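Local coordinates for protein leucyl-tRNA synthetase (Giardia intestinalis, PDB 3PZ6) that probably charges tRNA(Leu) with leucine at the cost of ATP, and is represented here by its CP1 domain, which edits mischarged tRNA, at residues Tyr198-Leu202 with Leu220-Pro225; Glu17-Tyr21 with Phe57-Asn63. The protein carries 2 engineered substitutions. All blocks are in the same frame, centred on the assembly; numbering follows the deposited sequence.

Interaction 1 (Tyr198-Leu202 with Leu220-Pro225); sequences YKDIL and LEPYSP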
ATOM      1  N   TYR A 198      -6.689 -11.125  -1.967  1.00 29.06           N
ATOM      2  CA  TYR A 198      -7.556 -10.204  -2.683  1.00 23.72           C
ATOM      3  C   TYR A 198      -8.828 -10.926  -3.130  1.00 25.16           C
ATOM      4  O   TYR A 198      -9.938 -10.458  -2.869  1.00 26.81           O
ATOM      5  CB  TYR A 198      -6.794  -9.584  -3.860  1.00 28.03           C
ATOM      6  CG  TYR A 198      -7.644  -8.792  -4.832  1.00 33.70           C
ATOM      7  CD1 TYR A 198      -7.837  -7.420  -4.668  1.00 33.12           C
ATOM      8  CD2 TYR A 198      -8.247  -9.415  -5.920  1.00 27.78           C
ATOM      9  CE1 TYR A 198      -8.619  -6.693  -5.567  1.00 30.17           C
ATOM     10  CE2 TYR A 198      -9.027  -8.700  -6.814  1.00 34.34           C
ATOM     11  CZ  TYR A 198      -9.207  -7.343  -6.633  1.00 36.28           C
ATOM     12  OH  TYR A 198      -9.986  -6.643  -7.532  1.00 44.32           O
ATOM     13  N   LYS A 199      -8.653 -12.081  -3.766  1.00 26.27           N
ATOM     14  CA  LYS A 199      -9.763 -12.915  -4.245  1.00 27.29           C
ATOM     15  C   LYS A 199     -10.612 -13.494  -3.104  1.00 28.01           C
ATOM     16  O   LYS A 199     -11.831 -13.573  -3.212  1.00 28.46           O
ATOM     17  CB  LYS A 199      -9.225 -14.033  -5.141  1.00 24.44           C
ATOM     18  CG  LYS A 199     -10.264 -14.807  -5.899  1.00 31.96           C
ATOM     19  CD  LYS A 199      -9.694 -16.137  -6.306  1.00 38.59           C
ATOM     20  CE  LYS A 199     -10.765 -17.069  -6.829  1.00 44.57           C
ATOM     21  NZ  LYS A 199     -10.331 -18.485  -6.674  1.00 49.62           N
ATOM     22  N   ASP A 200      -9.966 -13.899  -2.017  1.00 27.26           N
ATOM     23  CA  ASP A 200     -10.681 -14.297  -0.798  1.00 29.91           C
ATOM     24  C   ASP A 200     -11.666 -13.225  -0.286  1.00 29.65           C
ATOM     25  O   ASP A 200     -12.806 -13.547   0.063  1.00 27.86           O
ATOM     26  CB  ASP A 200      -9.693 -14.670   0.312  1.00 26.59           C
ATOM     27  CG  ASP A 200      -9.121 -16.070   0.147  1.00 39.86           C
ATOM     28  OD1 ASP A 200      -9.609 -16.836  -0.726  1.00 38.93           O
ATOM     29  OD2 ASP A 200      -8.175 -16.406   0.899  1.00 39.53           O
ATOM     30  N   ILE A 201     -11.217 -11.965  -0.246  1.00 26.09           N
ATOM     31  CA  ILE A 201     -12.055 -10.854   0.185  1.00 24.44           C
ATOM     32  C   ILE A 201     -13.190 -10.654  -0.824  1.00 29.24           C
ATOM     33  O   ILE A 201     -14.359 -10.570  -0.443  1.00 29.87           O
ATOM     34  CB  ILE A 201     -11.254  -9.521   0.328  1.00 28.08           C
ATOM     35  CG1 ILE A 201      -9.941  -9.704   1.116  1.00 31.04           C
ATOM     36  CG2 ILE A 201     -12.137  -8.398   0.888  1.00 21.75           C
ATOM     37  CD1 ILE A 201     -10.038  -9.606   2.613  1.00 31.17           C
ATOM     38  N   LEU A 202     -12.837 -10.606  -2.106  1.00 26.88           N
ATOM     39  CA  LEU A 202     -13.784 -10.318  -3.183  1.00 29.37           C
ATOM     40  C   LEU A 202     -15.025 -11.214  -3.173  1.00 29.39           C
ATOM     41  O   LEU A 202     -16.147 -10.735  -3.366  1.00 30.07           O
ATOM     42  CB  LEU A 202     -13.077 -10.404  -4.538  1.00 26.16           C
ATOM     43  CG  LEU A 202     -13.755  -9.896  -5.810  1.00 29.22           C
ATOM     44  CD1 LEU A 202     -14.024  -8.393  -5.769  1.00 25.65           C
ATOM     45  CD2 LEU A 202     -12.907 -10.261  -7.025  1.00 24.47           C
ATOM     46  N   LEU A 220     -13.071  -3.079  -3.497  1.00 22.76           N
ATOM     47  CA  LEU A 220     -12.310  -4.067  -4.275  1.00 22.08           C
ATOM     48  C   LEU A 220     -12.680  -4.156  -5.747  1.00 22.48           C
ATOM     49  O   LEU A 220     -11.796  -4.163  -6.602  1.00 27.39           O
ATOM     50  CB  LEU A 220     -12.416  -5.462  -3.655  1.00 22.78           C
ATOM     51  CG  LEU A 220     -11.498  -5.789  -2.489  1.00 20.95           C
ATOM     52  CD1 LEU A 220     -11.353  -7.274  -2.428  1.00 28.94           C
ATOM     53  CD2 LEU A 220     -10.137  -5.171  -2.722  1.00 32.17           C
ATOM     54  N   GLU A 221     -13.976  -4.244  -6.036  1.00 21.63           N
ATOM     55  CA  GLU A 221     -14.483  -4.340  -7.411  1.00 21.73           C
ATOM     56  C   GLU A 221     -13.991  -3.258  -8.386  1.00 24.35           C
ATOM     57  O   GLU A 221     -13.728  -3.567  -9.545  1.00 27.82           O
ATOM     58  CB  GLU A 221     -16.011  -4.413  -7.417  1.00 25.87           C
ATOM     59  CG  GLU A 221     -16.544  -5.800  -7.046  1.00 33.62           C
ATOM     60  CD  GLU A 221     -18.061  -5.855  -6.885  1.00 43.67           C
ATOM     61  OE1 GLU A 221     -18.767  -4.925  -7.365  1.00 44.99           O
ATOM     62  OE2 GLU A 221     -18.542  -6.843  -6.276  1.00 32.85           O
ATOM     63  N   PRO A 222     -13.861  -1.991  -7.928  1.00 25.61           N
ATOM     64  CA  PRO A 222     -13.299  -0.999  -8.851  1.00 27.22           C
ATOM     65  C   PRO A 222     -11.771  -1.052  -8.989  1.00 28.07           C
ATOM     66  O   PRO A 222     -11.209  -0.324  -9.806  1.00 35.11           O
ATOM     67  CB  PRO A 222     -13.721   0.346  -8.234  1.00 27.23           C
ATOM     68  CG  PRO A 222     -14.570   0.020  -7.044  1.00 24.11           C
ATOM     69  CD  PRO A 222     -14.256  -1.369  -6.652  1.00 24.38           C
ATOM     70  N   TYR A 223     -11.103  -1.893  -8.204  1.00 24.98           N
ATOM     71  CA  TYR A 223      -9.640  -1.968  -8.237  1.00 23.13           C
ATOM     72  C   TYR A 223      -9.170  -3.348  -8.671  1.00 24.59           C
ATOM     73  O   TYR A 223      -8.606  -4.115  -7.889  1.00 30.44           O
ATOM     74  CB  TYR A 223      -9.050  -1.578  -6.879  1.00 21.49           C
ATOM     75  CG  TYR A 223      -9.721  -0.366  -6.286  1.00 24.73           C
ATOM     76  CD1 TYR A 223      -9.314   0.920  -6.638  1.00 24.26           C
ATOM     77  CD2 TYR A 223     -10.787  -0.504  -5.392  1.00 21.18           C
ATOM     78  CE1 TYR A 223      -9.945   2.032  -6.110  1.00 26.58           C
ATOM     79  CE2 TYR A 223     -11.425   0.602  -4.862  1.00 21.01           C
ATOM     80  CZ  TYR A 223     -11.001   1.867  -5.223  1.00 26.19           C
ATOM     81  OH  TYR A 223     -11.632   2.973  -4.701  1.00 30.47           O
ATOM     82  N   SER A 224      -9.416  -3.671  -9.928  1.00 26.54           N
ATOM     83  CA  SER A 224      -9.008  -4.958 -10.463  1.00 27.67           C
ATOM     84  C   SER A 224      -7.499  -4.966 -10.709  1.00 28.23           C
ATOM     85  O   SER A 224      -6.904  -3.908 -10.945  1.00 27.21           O
ATOM     86  CB  SER A 224      -9.733  -5.221 -11.772  1.00 29.38           C
ATOM     87  OG  SER A 224      -9.272  -4.310 -12.757  1.00 37.14           O
ATOM     88  N   PRO A 225      -6.879  -6.162 -10.674  1.00 26.75           N
ATOM     89  CA  PRO A 225      -5.452  -6.297 -10.979  1.00 21.65           C
ATOM     90  C   PRO A 225      -5.106  -5.646 -12.311  1.00 21.38           C
ATOM     91  O   PRO A 225      -5.938  -5.612 -13.217  1.00 25.22           O
ATOM     92  CB  PRO A 225      -5.262  -7.805 -11.069  1.00 25.45           C
ATOM     93  CG  PRO A 225      -6.302  -8.360 -10.165  1.00 25.80           C
ATOM     94  CD  PRO A 225      -7.491  -7.457 -10.321  1.00 24.89           C
TER

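Interaction 2 (Glu17-Tyr21 with Phe57-Asn63); sequences ELINY and FYSNPKN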
ATOM      1  N   GLU A  17      -0.126   7.924   1.235  1.00 35.17           N
ATOM      2  CA  GLU A  17      -0.694   9.090   1.904  1.00 38.16           C
ATOM      3  C   GLU A  17      -2.127   8.838   2.346  1.00 35.48           C
ATOM      4  O   GLU A  17      -3.005   8.568   1.523  1.00 31.73           O
ATOM      5  CB  GLU A  17      -0.626  10.332   1.010  1.00 37.05           C
ATOM      6  CG  GLU A  17      -0.845  11.644   1.768  1.00 40.32           C
ATOM      7  CD  GLU A  17      -0.969  12.867   0.862  1.00 57.76           C
ATOM      8  OE1 GLU A  17      -1.741  13.786   1.219  1.00 60.05           O
ATOM      9  OE2 GLU A  17      -0.300  12.918  -0.196  1.00 56.50           O
ATOM     10  N   LEU A  18      -2.352   8.926   3.650  1.00 31.05           N
ATOM     11  CA  LEU A  18      -3.697   8.876   4.186  1.00 32.59           C
ATOM     12  C   LEU A  18      -4.421  10.137   3.744  1.00 31.01           C
ATOM     13  O   LEU A  18      -4.062  11.242   4.141  1.00 33.00           O
ATOM     14  CB  LEU A  18      -3.670   8.761   5.709  1.00 32.84           C
ATOM     15  CG  LEU A  18      -5.004   8.502   6.414  1.00 35.43           C
ATOM     16  CD1 LEU A  18      -5.568   7.135   6.054  1.00 36.18           C
ATOM     17  CD2 LEU A  18      -4.817   8.612   7.913  1.00 31.05           C
ATOM     18  N   ILE A  19      -5.424   9.952   2.894  1.00 34.58           N
ATOM     19  CA  ILE A  19      -6.167  11.052   2.293  1.00 32.95           C
ATOM     20  C   ILE A  19      -6.858  11.908   3.347  1.00 33.77           C
ATOM     21  O   ILE A  19      -7.546  11.398   4.223  1.00 35.63           O
ATOM     22  CB  ILE A  19      -7.187  10.530   1.257  1.00 32.62           C
ATOM     23  CG1 ILE A  19      -6.452   9.785   0.138  1.00 30.60           C
ATOM     24  CG2 ILE A  19      -8.028  11.670   0.696  1.00 36.05           C
ATOM     25  CD1 ILE A  19      -7.355   9.060  -0.824  1.00 31.12           C
ATOM     26  N   ASN A  20      -6.647  13.215   3.262  1.00 42.64           N
ATOM     27  CA  ASN A  20      -7.315  14.155   4.143  1.00 40.22           C
ATOM     28  C   ASN A  20      -8.521  14.738   3.426  1.00 44.51           C
ATOM     29  O   ASN A  20      -8.385  15.574   2.527  1.00 46.91           O
ATOM     30  CB  ASN A  20      -6.349  15.253   4.595  1.00 40.63           C
ATOM     31  CG  ASN A  20      -6.783  15.929   5.884  1.00 40.67           C
ATOM     32  OD1 ASN A  20      -7.963  16.209   6.094  1.00 37.70           O
ATOM     33  ND2 ASN A  20      -5.817  16.206   6.752  1.00 42.20           N
ATOM     34  N   TYR A  21      -9.703  14.276   3.824  1.00 41.23           N
ATOM     35  CA  TYR A  21     -10.943  14.685   3.183  1.00 43.05           C
ATOM     36  C   TYR A  21     -11.394  16.076   3.610  1.00 50.70           C
ATOM     37  O   TYR A  21     -12.215  16.697   2.933  1.00 60.72           O
ATOM     38  CB  TYR A  21     -12.034  13.642   3.415  1.00 46.97           C
ATOM     39  CG  TYR A  21     -11.774  12.354   2.661  1.00 45.66           C
ATOM     40  CD1 TYR A  21     -12.176  12.215   1.334  1.00 41.86           C
ATOM     41  CD2 TYR A  21     -11.109  11.288   3.263  1.00 35.85           C
ATOM     42  CE1 TYR A  21     -11.936  11.047   0.630  1.00 41.45           C
ATOM     43  CE2 TYR A  21     -10.863  10.113   2.566  1.00 39.61           C
ATOM     44  CZ  TYR A  21     -11.283  10.003   1.249  1.00 41.79           C
ATOM     45  OH  TYR A  21     -11.052   8.855   0.539  1.00 39.76           O
ATOM     46  N   PHE A  57     -20.443  13.460  -2.564  1.00 75.72           N
ATOM     47  CA  PHE A  57     -19.006  13.534  -2.298  1.00 74.40           C
ATOM     48  C   PHE A  57     -18.592  12.520  -1.232  1.00 72.38           C
ATOM     49  O   PHE A  57     -19.082  12.550  -0.096  1.00 65.66           O
ATOM     50  CB  PHE A  57     -18.558  14.945  -1.909  1.00 72.66           C
ATOM     51  CG  PHE A  57     -17.097  15.035  -1.541  1.00 76.65           C
ATOM     52  CD1 PHE A  57     -16.115  15.063  -2.533  1.00 79.79           C
ATOM     53  CD2 PHE A  57     -16.704  15.084  -0.204  1.00 70.33           C
ATOM     54  CE1 PHE A  57     -14.759  15.142  -2.198  1.00 81.62           C
ATOM     55  CE2 PHE A  57     -15.355  15.164   0.144  1.00 70.17           C
ATOM     56  CZ  PHE A  57     -14.378  15.192  -0.855  1.00 77.96           C
ATOM     57  N   TYR A  58     -17.700  11.616  -1.624  1.00 65.45           N
ATOM     58  CA  TYR A  58     -17.268  10.533  -0.756  1.00 55.63           C
ATOM     59  C   TYR A  58     -16.363  11.030   0.371  1.00 50.38           C
ATOM     60  O   TYR A  58     -15.572  11.954   0.187  1.00 48.14           O
ATOM     61  CB  TYR A  58     -16.573   9.430  -1.570  1.00 48.81           C
ATOM     62  CG  TYR A  58     -16.016   8.322  -0.709  1.00 51.14           C
ATOM     63  CD1 TYR A  58     -16.849   7.332  -0.189  1.00 39.26           C
ATOM     64  CD2 TYR A  58     -14.660   8.283  -0.385  1.00 44.64           C
ATOM     65  CE1 TYR A  58     -16.343   6.325   0.619  1.00 43.17           C
ATOM     66  CE2 TYR A  58     -14.146   7.285   0.419  1.00 42.04           C
ATOM     67  CZ  TYR A  58     -14.991   6.308   0.917  1.00 43.30           C
ATOM     68  OH  TYR A  58     -14.477   5.317   1.713  1.00 39.70           O
ATOM     69  N   SER A  59     -16.498  10.401   1.536  1.00 47.17           N
ATOM     70  CA  SER A  59     -15.668  10.695   2.696  1.00 45.63           C
ATOM     71  C   SER A  59     -15.468   9.422   3.511  1.00 45.96           C
ATOM     72  O   SER A  59     -16.425   8.689   3.778  1.00 48.98           O
ATOM     73  CB  SER A  59     -16.320  11.781   3.553  1.00 44.49           C
ATOM     74  OG  SER A  59     -15.395  12.327   4.476  1.00 51.33           O
ATOM     75  N   ASN A  60     -14.223   9.158   3.896  1.00 42.83           N
ATOM     76  CA  ASN A  60     -13.898   7.965   4.670  1.00 35.04           C
ATOM     77  C   ASN A  60     -13.767   8.269   6.158  1.00 37.58           C
ATOM     78  O   ASN A  60     -12.877   9.020   6.561  1.00 38.36           O
ATOM     79  CB  ASN A  60     -12.627   7.298   4.143  1.00 38.96           C
ATOM     80  CG  ASN A  60     -12.490   5.857   4.603  1.00 37.10           C
ATOM     81  OD1 ASN A  60     -12.573   4.931   3.802  1.00 37.69           O
ATOM     82  ND2 ASN A  60     -12.282   5.664   5.893  1.00 32.91           N
ATOM     83  N   PRO A  61     -14.651   7.669   6.978  1.00 36.40           N
ATOM     84  CA  PRO A  61     -14.728   7.903   8.420  1.00 28.93           C
ATOM     85  C   PRO A  61     -13.541   7.366   9.216  1.00 34.49           C
ATOM     86  O   PRO A  61     -13.270   7.862  10.309  1.00 42.75           O
ATOM     87  CB  PRO A  61     -16.002   7.163   8.823  1.00 37.01           C
ATOM     88  CG  PRO A  61     -16.159   6.099   7.789  1.00 40.30           C
ATOM     89  CD  PRO A  61     -15.685   6.722   6.522  1.00 38.09           C
ATOM     90  N   LYS A  62     -12.852   6.359   8.693  1.00 31.38           N
ATOM     91  CA  LYS A  62     -11.658   5.846   9.355  1.00 30.36           C
ATOM     92  C   LYS A  62     -10.515   6.856   9.259  1.00 33.45           C
ATOM     93  O   LYS A  62      -9.740   7.009  10.200  1.00 30.27           O
ATOM     94  CB  LYS A  62     -11.227   4.493   8.777  1.00 27.11           C
ATOM     95  CG  LYS A  62     -12.311   3.426   8.753  1.00 28.72           C
ATOM     96  CD  LYS A  62     -12.903   3.161  10.131  1.00 34.09           C
ATOM     97  CE  LYS A  62     -11.951   2.408  11.042  1.00 28.34           C
ATOM     98  NZ  LYS A  62     -11.775   1.011  10.576  1.00 35.12           N
ATOM     99  N   ASN A  63     -10.427   7.540   8.119  1.00 30.32           N
ATOM    100  CA  ASN A  63      -9.438   8.597   7.912  1.00 33.82           C
ATOM    101  C   ASN A  63      -9.657   9.764   8.874  1.00 34.30           C
ATOM    102  O   ASN A  63      -8.709  10.238   9.504  1.00 34.46           O
ATOM    103  CB  ASN A  63      -9.453   9.097   6.461  1.00 34.24           C
ATOM    104  CG  ASN A  63      -9.062   8.022   5.456  1.00 35.81           C
ATOM    105  OD1 ASN A  63      -9.463   6.865   5.574  1.00 38.67           O
ATOM    106  ND2 ASN A  63      -8.291   8.409   4.450  1.00 35.68           N
TER

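Interaction 1 (Tyr198-Leu202 with Leu220-Pro225)
Tyr198 and Leu220 run alongside one another with their ends pointing opposite ways where the C-terminal end of helix 192-202 packs against a type I beta turn, Leu220 to Tyr223, in the CP1 editing domain of this class I synthetase. The example illustrates how one aromatic side chain can read both the apolar and the polar side of a turn. With CG trans to the backbone N (chi1 170°), Tyr198 reaches out from the helix toward the turn. Leu220 sends CD1 over one face of the ring, while its other methyl, CD2, lies 3.6 Å from Tyr198 CE1. Pro225 approaches the ring at a slant, its CD 4.0 Å from Tyr198 CE2. At the far end of the ring, Tyr198 OH stands 3.2 Å from Leu220 O and 2.9 Å from Tyr223 O; both carbonyls are within reach of the hydroxyl, and its partner is not settled. Leu220 O also accepts the turn's own bond from Tyr223 N.

Ile201 meets Leu220 at about a right angle, with Leu220 CD1 3.6 Å from Ile201 CB. Strand 167-171 also touches this pair, Leu170 meeting Leu220 and Pro171 meeting Ile201. Leu202, one residue further along the helix, crosses Leu220 more obliquely; Leu202 CD1 lies 4.0 Å from Leu220 CB and 3.8 Å from Glu221 CG.

Interaction 2 (Glu17-Tyr21 with Phe57-Asn63)
Asn63 and Ile19 supply the polar tie: Asn63 ND2 donates to Ile19 O over 3.1 Å, nearly straight at 174°, arriving in the carbonyl plane on a lone pair. ND2 also donates to Thr156 O, so one amide nitrogen serves two backbone carbonyls, and this should hold the group's rotation. Leu18 packs against the same amide, its CD1 3.4 Å from Asn63 ND2.

Asn20 and Asn60 hold the N-cap positions of helices 21-25 and 61-71, two helix starts at the end of strand 10-18 in the mixed sheet of the CP1 domain; Asn20 OD1 caps Thr22 N weakly.

Aromatic contacts centre on Tyr21, whose CG is turned opposite the carbonyl carbon (chi1 -70°), laying the ring against Tyr58-Asn60. The edge of Tyr58 turns toward its face in an offset edge-to-face pair, centroids 5.8 Å apart and planes at 79°. Ser59 CA makes a CH-pi contact over a Tyr21 face, 4.2 Å from the centroid, and Asn60 N lies above that same face. Ile19 CG2 lies against the opposite face, near the rim. Asn63 stands at the ring's edge. The phenol oxygen is hydrogen-bonded to Thr156 OG1, while Tyr58 CE2 comes within 3.5 Å of Tyr21 OH.

How the interactions relate
Interaction 2 is complete before interaction 1 begins along the chain, and the two do not touch: their centres are 20 Å apart and their nearest atoms about 7 Å apart. Strand 167-171 and the residue just before it run between them. Phe168 is touched by Tyr223 from interaction 1 and by Tyr58 and Asn60 from interaction 2, while Gln166 touches Ile19 and makes a weak hydrogen bond to Tyr223 OH. Both contacts thus have neighbours on strand 167-171 and the residue before it. Neither can be assigned to the editing pocket, and both are best read as packing within the domain.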